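Local atomic coordinates of Lmo2119 protein (Listeria monocytogenes serovar 1/2a, PDB entry 5HQH), a protein that is of unknown function but carries a YbbR-like domain, the part present here, within a longer chain predicted to begin with a signal sequence. Residues E11-V16 against Q54-Y59; V58-K63 against V72-K77. All blocks are in the same frame, centred on the assembly; numbering follows the deposited sequence. Where two conformers were deposited one is given.

Interaction 1: E11-V16 against Q54-Y59; sequences EVIENV and QDFTVY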
loop_
_atom_site.group_PDB
_atom_site.type_symbol
_atom_site.label_atom_id
_atom_site.label_comp_id
_atom_site.label_asym_id
_atom_site.label_seq_id
_atom_site.Cartn_x
_atom_site.Cartn_y
_atom_site.Cartn_z
ATOM N N GLU A 11 -13.304 -5.457 10.440
ATOM C CA GLU A 11 -12.283 -6.499 10.450
ATOM C C GLU A 11 -10.908 -5.855 10.366
ATOM O O GLU A 11 -10.702 -4.923 9.601
ATOM C CB GLU A 11 -12.458 -7.437 9.257
ATOM C CG GLU A 11 -13.670 -8.348 9.307
ATOM C CD GLU A 11 -13.553 -9.461 10.326
ATOM O OE1 GLU A 11 -12.434 -9.747 10.775
ATOM O OE2 GLU A 11 -14.578 -10.094 10.637
ATOM N N VAL A 12 -9.981 -6.346 11.183
ATOM C CA VAL A 12 -8.581 -5.941 11.137
ATOM C C VAL A 12 -7.866 -7.115 10.475
ATOM O O VAL A 12 -7.909 -8.229 10.966
ATOM C CB VAL A 12 -8.014 -5.647 12.543
ATOM C CG1 VAL A 12 -6.548 -5.278 12.440
ATOM C CG2 VAL A 12 -8.810 -4.535 13.216
ATOM N N ILE A 13 -7.254 -6.848 9.338
ATOM C CA ILE A 13 -6.628 -7.889 8.530
ATOM C C ILE A 13 -5.115 -7.682 8.583
ATOM O O ILE A 13 -4.616 -6.627 8.174
ATOM C CB ILE A 13 -7.160 -7.818 7.079
ATOM C CG1 ILE A 13 -8.699 -7.961 7.086
ATOM C CG2 ILE A 13 -6.520 -8.888 6.203
ATOM C CD1 ILE A 13 -9.320 -7.814 5.745
ATOM N N GLU A 14 -4.426 -8.703 9.056
ATOM C CA GLU A 14 -2.981 -8.644 9.205
ATOM C C GLU A 14 -2.270 -9.192 7.956
ATOM O O GLU A 14 -2.829 -9.936 7.153
ATOM C CB GLU A 14 -2.555 -9.442 10.431
ATOM C CG GLU A 14 -3.071 -8.828 11.718
ATOM C CD GLU A 14 -2.771 -9.668 12.933
ATOM O OE1 GLU A 14 -1.612 -10.066 13.130
ATOM O OE2 GLU A 14 -3.705 -9.911 13.714
ATOM N N ASN A 15 -1.026 -8.768 7.801
ATOM C CA ASN A 15 -0.132 -9.308 6.787
ATOM C C ASN A 15 -0.597 -9.101 5.363
ATOM O O ASN A 15 -0.483 -9.986 4.534
ATOM C CB ASN A 15 0.175 -10.768 7.104
ATOM C CG ASN A 15 0.741 -10.948 8.497
ATOM O OD1 ASN A 15 1.668 -10.236 8.890
ATOM N ND2 ASN A 15 0.194 -11.870 9.240
ATOM N N VAL A 16 -1.148 -7.926 5.106
ATOM C CA VAL A 16 -1.621 -7.577 3.774
ATOM C C VAL A 16 -0.417 -7.045 2.962
ATOM O O VAL A 16 0.286 -6.146 3.418
ATOM C CB VAL A 16 -2.681 -6.488 3.855
ATOM C CG1 VAL A 16 -3.050 -6.029 2.486
ATOM C CG2 VAL A 16 -3.891 -6.982 4.592
ATOM N N GLN A 54 -9.771 -10.819 -0.164
ATOM C CA GLN A 54 -8.641 -9.885 -0.064
ATOM C C GLN A 54 -8.256 -9.333 -1.429
ATOM O O GLN A 54 -7.090 -9.297 -1.822
ATOM C CB GLN A 54 -7.452 -10.503 0.674
ATOM C CG GLN A 54 -6.593 -9.456 1.343
ATOM C CD GLN A 54 -5.390 -10.019 1.996
ATOM O OE1 GLN A 54 -4.267 -9.798 1.511
ATOM N NE2 GLN A 54 -5.593 -10.775 3.091
ATOM N N ASP A 55 -9.266 -8.925 -2.153
ATOM C CA ASP A 55 -9.082 -8.458 -3.524
ATOM C C ASP A 55 -8.834 -6.953 -3.643
ATOM O O ASP A 55 -8.687 -6.421 -4.760
ATOM C CB ASP A 55 -10.196 -8.967 -4.463
ATOM C CG ASP A 55 -11.587 -8.609 -4.021
ATOM O OD1 ASP A 55 -11.835 -8.238 -2.854
ATOM O OD2 ASP A 55 -12.493 -8.760 -4.847
ATOM N N PHE A 56 -8.773 -6.270 -2.508
ATOM C CA PHE A 56 -8.337 -4.861 -2.488
ATOM C C PHE A 56 -6.821 -4.864 -2.568
ATOM O O PHE A 56 -6.168 -5.887 -2.323
ATOM C CB PHE A 56 -8.809 -4.143 -1.249
ATOM C CG PHE A 56 -8.448 -4.841 0.045
ATOM C CD1 PHE A 56 -7.243 -4.568 0.672
ATOM C CD2 PHE A 56 -9.299 -5.782 0.640
ATOM C CE1 PHE A 56 -6.888 -5.235 1.828
ATOM C CE2 PHE A 56 -8.944 -6.444 1.786
ATOM C CZ PHE A 56 -7.731 -6.148 2.406
ATOM N N THR A 57 -6.265 -3.713 -2.924
ATOM C CA THR A 57 -4.826 -3.570 -3.163
ATOM C C THR A 57 -4.281 -2.393 -2.416
ATOM O O THR A 57 -4.731 -1.283 -2.643
ATOM C CB THR A 57 -4.579 -3.329 -4.659
ATOM O OG1 THR A 57 -5.140 -4.429 -5.415
ATOM C CG2 THR A 57 -3.112 -3.160 -4.954
ATOM N N VAL A 58 -3.324 -2.631 -1.500
ATOM C CA VAL A 58 -2.621 -1.566 -0.794
ATOM C C VAL A 58 -1.363 -1.267 -1.597
ATOM O O VAL A 58 -0.682 -2.192 -2.028
ATOM C CB VAL A 58 -2.215 -1.983 0.628
ATOM C CG1 VAL A 58 -1.490 -0.842 1.330
ATOM C CG2 VAL A 58 -3.438 -2.404 1.423
ATOM N N TYR A 59 -1.109 0.015 -1.837
ATOM C CA TYR A 59 0.022 0.393 -2.659
ATOM C C TYR A 59 0.692 1.688 -2.245
ATOM O O TYR A 59 0.075 2.593 -1.686
ATOM C CB TYR A 59 -0.392 0.485 -4.125
ATOM C CG TYR A 59 -1.424 1.553 -4.490
ATOM C CD1 TYR A 59 -2.773 1.330 -4.262
ATOM C CD2 TYR A 59 -1.066 2.734 -5.149
ATOM C CE1 TYR A 59 -3.719 2.259 -4.612
ATOM C CE2 TYR A 59 -2.034 3.666 -5.514
ATOM C CZ TYR A 59 -3.360 3.406 -5.265
ATOM O OH TYR A 59 -4.312 4.328 -5.669
HETATM O O HOH W 1 -3.696 -11.590 5.210
HETATM O O HOH W 2 -2.069 -11.605 2.753
#

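Interaction 2: V58-K63 against V72-K77; sequences VYADLK and VKLQVK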
loop_
_atom_site.group_PDB
_atom_site.type_symbol
_atom_site.label_atom_id
_atom_site.label_comp_id
_atom_site.label_asym_id
_atom_site.label_seq_id
_atom_site.Cartn_x
_atom_site.Cartn_y
_atom_site.Cartn_z
ATOM N N VAL A 58 -3.324 -2.631 -1.500
ATOM C CA VAL A 58 -2.621 -1.566 -0.794
ATOM C C VAL A 58 -1.363 -1.267 -1.597
ATOM O O VAL A 58 -0.682 -2.192 -2.028
ATOM C CB VAL A 58 -2.215 -1.983 0.628
ATOM C CG1 VAL A 58 -1.490 -0.842 1.330
ATOM C CG2 VAL A 58 -3.438 -2.404 1.423
ATOM N N TYR A 59 -1.109 0.015 -1.837
ATOM C CA TYR A 59 0.022 0.393 -2.659
ATOM C C TYR A 59 0.692 1.688 -2.245
ATOM O O TYR A 59 0.075 2.593 -1.686
ATOM C CB TYR A 59 -0.392 0.485 -4.125
ATOM C CG TYR A 59 -1.424 1.553 -4.490
ATOM C CD1 TYR A 59 -2.773 1.330 -4.262
ATOM C CD2 TYR A 59 -1.066 2.734 -5.149
ATOM C CE1 TYR A 59 -3.719 2.259 -4.612
ATOM C CE2 TYR A 59 -2.034 3.666 -5.514
ATOM C CZ TYR A 59 -3.360 3.406 -5.265
ATOM O OH TYR A 59 -4.312 4.328 -5.669
ATOM N N ALA A 60 1.980 1.754 -2.589
ATOM C CA ALA A 60 2.794 2.963 -2.504
ATOM C C ALA A 60 3.032 3.378 -3.957
ATOM O O ALA A 60 3.682 2.661 -4.715
ATOM C CB ALA A 60 4.126 2.718 -1.779
ATOM N N ASP A 61 2.542 4.564 -4.328
ATOM C CA ASP A 61 2.748 5.071 -5.688
ATOM C C ASP A 61 3.899 6.062 -5.704
ATOM O O ASP A 61 3.783 7.191 -5.209
ATOM C CB ASP A 61 1.505 5.728 -6.235
ATOM C CG ASP A 61 1.616 6.013 -7.720
ATOM O OD1 ASP A 61 2.655 5.738 -8.350
ATOM O OD2 ASP A 61 0.648 6.503 -8.316
ATOM N N LEU A 62 5.012 5.616 -6.265
ATOM C CA LEU A 62 6.215 6.438 -6.344
ATOM C C LEU A 62 6.556 6.781 -7.777
ATOM O O LEU A 62 7.715 7.046 -8.111
ATOM C CB LEU A 62 7.354 5.710 -5.649
ATOM C CG LEU A 62 7.061 5.612 -4.149
ATOM C CD1 LEU A 62 7.949 4.588 -3.489
ATOM C CD2 LEU A 62 7.183 6.972 -3.475
ATOM N N LYS A 63 5.538 6.810 -8.635
ATOM C CA LYS A 63 5.767 7.133 -10.043
ATOM C C LYS A 63 6.331 8.501 -10.292
ATOM O O LYS A 63 7.081 8.672 -11.240
ATOM C CB LYS A 63 4.481 6.963 -10.867
ATOM C CG LYS A 63 4.653 6.916 -12.399
ATOM C CD LYS A 63 5.402 5.673 -12.897
ATOM C CE LYS A 63 4.840 4.343 -12.409
ATOM N NZ LYS A 63 3.393 4.139 -12.736
ATOM N N VAL A 72 6.037 8.332 1.986
ATOM C CA VAL A 72 4.882 8.098 1.102
ATOM C C VAL A 72 3.700 7.552 1.877
ATOM O O VAL A 72 3.848 6.660 2.700
ATOM C CB VAL A 72 5.245 7.161 -0.084
ATOM C CG1 VAL A 72 5.690 5.777 0.383
ATOM C CG2 VAL A 72 4.086 7.034 -1.068
ATOM N N LYS A 73 2.514 8.122 1.632
ATOM C CA LYS A 73 1.291 7.608 2.248
ATOM C C LYS A 73 0.768 6.424 1.415
ATOM O O LYS A 73 0.663 6.498 0.201
ATOM C CB LYS A 73 0.192 8.684 2.290
ATOM C CG LYS A 73 -1.088 8.216 2.977
ATOM C CD LYS A 73 -2.120 9.314 3.090
ATOM C CE LYS A 73 -3.457 8.768 3.536
ATOM N NZ LYS A 73 -3.442 8.112 4.854
ATOM N N LEU A 74 0.419 5.345 2.103
ATOM C CA LEU A 74 -0.135 4.154 1.463
ATOM C C LEU A 74 -1.583 4.360 1.083
ATOM O O LEU A 74 -2.360 4.964 1.796
ATOM C CB LEU A 74 0.034 2.947 2.397
ATOM C CG LEU A 74 1.497 2.612 2.751
ATOM C CD1 LEU A 74 1.518 1.357 3.578
ATOM C CD2 LEU A 74 2.376 2.477 1.508
ATOM N N GLN A 75 -1.927 3.875 -0.110
ATOM C CA GLN A 75 -3.272 4.016 -0.685
ATOM C C GLN A 75 -3.928 2.656 -0.816
ATOM O O GLN A 75 -3.248 1.630 -0.771
ATOM C CB GLN A 75 -3.171 4.703 -2.030
ATOM C CG GLN A 75 -2.660 6.132 -1.964
ATOM C CD GLN A 75 -2.514 6.735 -3.329
ATOM O OE1 GLN A 75 -1.399 6.835 -3.886
ATOM N NE2 GLN A 75 -3.624 7.080 -3.926
ATOM N N VAL A 76 -5.239 2.666 -1.057
ATOM C CA VAL A 76 -6.005 1.435 -1.252
ATOM C C VAL A 76 -6.902 1.603 -2.468
ATOM O O VAL A 76 -7.589 2.631 -2.642
ATOM C CB VAL A 76 -6.849 1.040 -0.041
ATOM C CG1 VAL A 76 -7.493 -0.331 -0.267
ATOM C CG2 VAL A 76 -6.030 1.076 1.237
ATOM N N LYS A 77 -6.879 0.613 -3.356
ATOM C CA LYS A 77 -7.736 0.595 -4.541
ATOM C C LYS A 77 -8.350 -0.790 -4.682
ATOM O O LYS A 77 -8.089 -1.688 -3.891
ATOM C CB LYS A 77 -6.985 1.035 -5.804
ATOM C CG LYS A 77 -5.908 0.075 -6.294
ATOM C CD LYS A 77 -5.135 0.677 -7.464
ATOM C CE LYS A 77 -4.229 -0.331 -8.172
ATOM N NZ LYS A 77 -4.993 -1.300 -9.033
HETATM O O HOH W 3 -3.805 6.784 -6.718
HETATM O O HOH W 4 1.152 6.349 -2.479
HETATM O O HOH W 5 -1.208 7.658 -6.755
#

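Interaction 1: E11-V16 against Q54-Y59
Val16 and Ile13 meet Phe56, Val58 and Gln54 in the buried interior of the YbbR-like domain, where strand 9-21 turns a corner at Asn15. The contact is one of side chains and water. Val16 CG1, anti to the backbone N (chi1 174°), is the branch that does most of the touching: it lies 3.8 Å from Val58 CG2 and 4.0 Å from Phe56 CE1, and both neighbours cross the valine at roughly a right angle. Ile13 and Phe56 approach tip to tip, with Ile13 CD1 at the ring edge, near its plane, 4.1 Å from Phe56 CZ.

Gln54, the first residue beyond helix 44-53, lies alongside Ile13 with the two chains running in opposite directions, which brings Gln54 NE2 to 3.8 Å from Ile13 CG2. Both ends of its amide are engaged through water. One water accepts from Gln54 NE2 and donates to Glu14 O; a second donates to both Gln54 OE1 and Asn15 O, so water bonds hold both ends of the amide.

Further out, Asn15 and Val16 both face Val36, a G1 beta bulge in the pairing with strand 35-42. Asn15 has the positive phi (62°) of its first position. Before the corner, Glu11 ties the strand to the helix: its OE1 forms a salt bridge with Lys51 NZ, and its OE2 accepts from Gln48 NE2.

Interaction 2: V58-K63 against V72-K77
Tyr59 CG lies between the backbone N and the carbonyl carbon (chi1 64°), and the ring beyond it meets Gln75, whose CG stands anti to its own carbonyl carbon (chi1 -65°) and whose chain runs on extended. Gln75 CB sits over one face of the ring, 3.7 Å from the centroid of Tyr59 and displaced toward the rim, a CH-pi contact. In one of its two conformers, the Lys77 side chain crosses that of Tyr59 at about a right angle, Lys77 CG 3.5 Å from Tyr59 CE1.

The Gln75 amide lies beside the CE2 and OH end of the ring, its plane 39° from the ring plane. One water bridges Gln75 NE2 and Tyr59 OH. Gln75 OE1 receives two further waters: one also donates to Asp61 OD2, the other also donates to Lys73 O and accepts from Asp61 N.

Strands 57-61 and 68-77 form an antiparallel beta hairpin, and Tyr59 with Gln75 is a hydrogen-bonded pair. Gln75 N donates to Tyr59 O (2.9 Å), and Tyr59 N donates in return to Gln75 O. The adjoining non-hydrogen-bonded pair, Val58 with Val76, brings Val58 CA to 3.3 Å from Gln75 O in a CA-H...O contact.

Away from the tyrosine, Ala60 CB packs 3.7 Å from Leu74 CD2, and in one of two conformers Leu62 CD2 lies 3.9 Å from Val72 CB. Asp61 OD1 accepts from Lys63 N, forming an Asx turn.

Strand 57-61 is common to both contacts, and Val58 and Tyr59 belong to each. Along the chain, interaction 1 joins the early strand 9-21 to the segment following helix 44-53; interaction 2 then pairs strand 57-61 with the later strand 68-77. Their centres are 13 Å apart, yet they touch: Thr57 N and Lys77 O, 2.9 Å apart, probably form a hydrogen bond, and Phe56 CB packs near Val76 CG1. Within the mixed sheet, strand 57-61 runs parallel to 9-21 and antiparallel to 68-77, so it connects the two. Val58 is the shared link: its side chain meets Val16 in interaction 1 and Leu74 and Val76 in interaction 2.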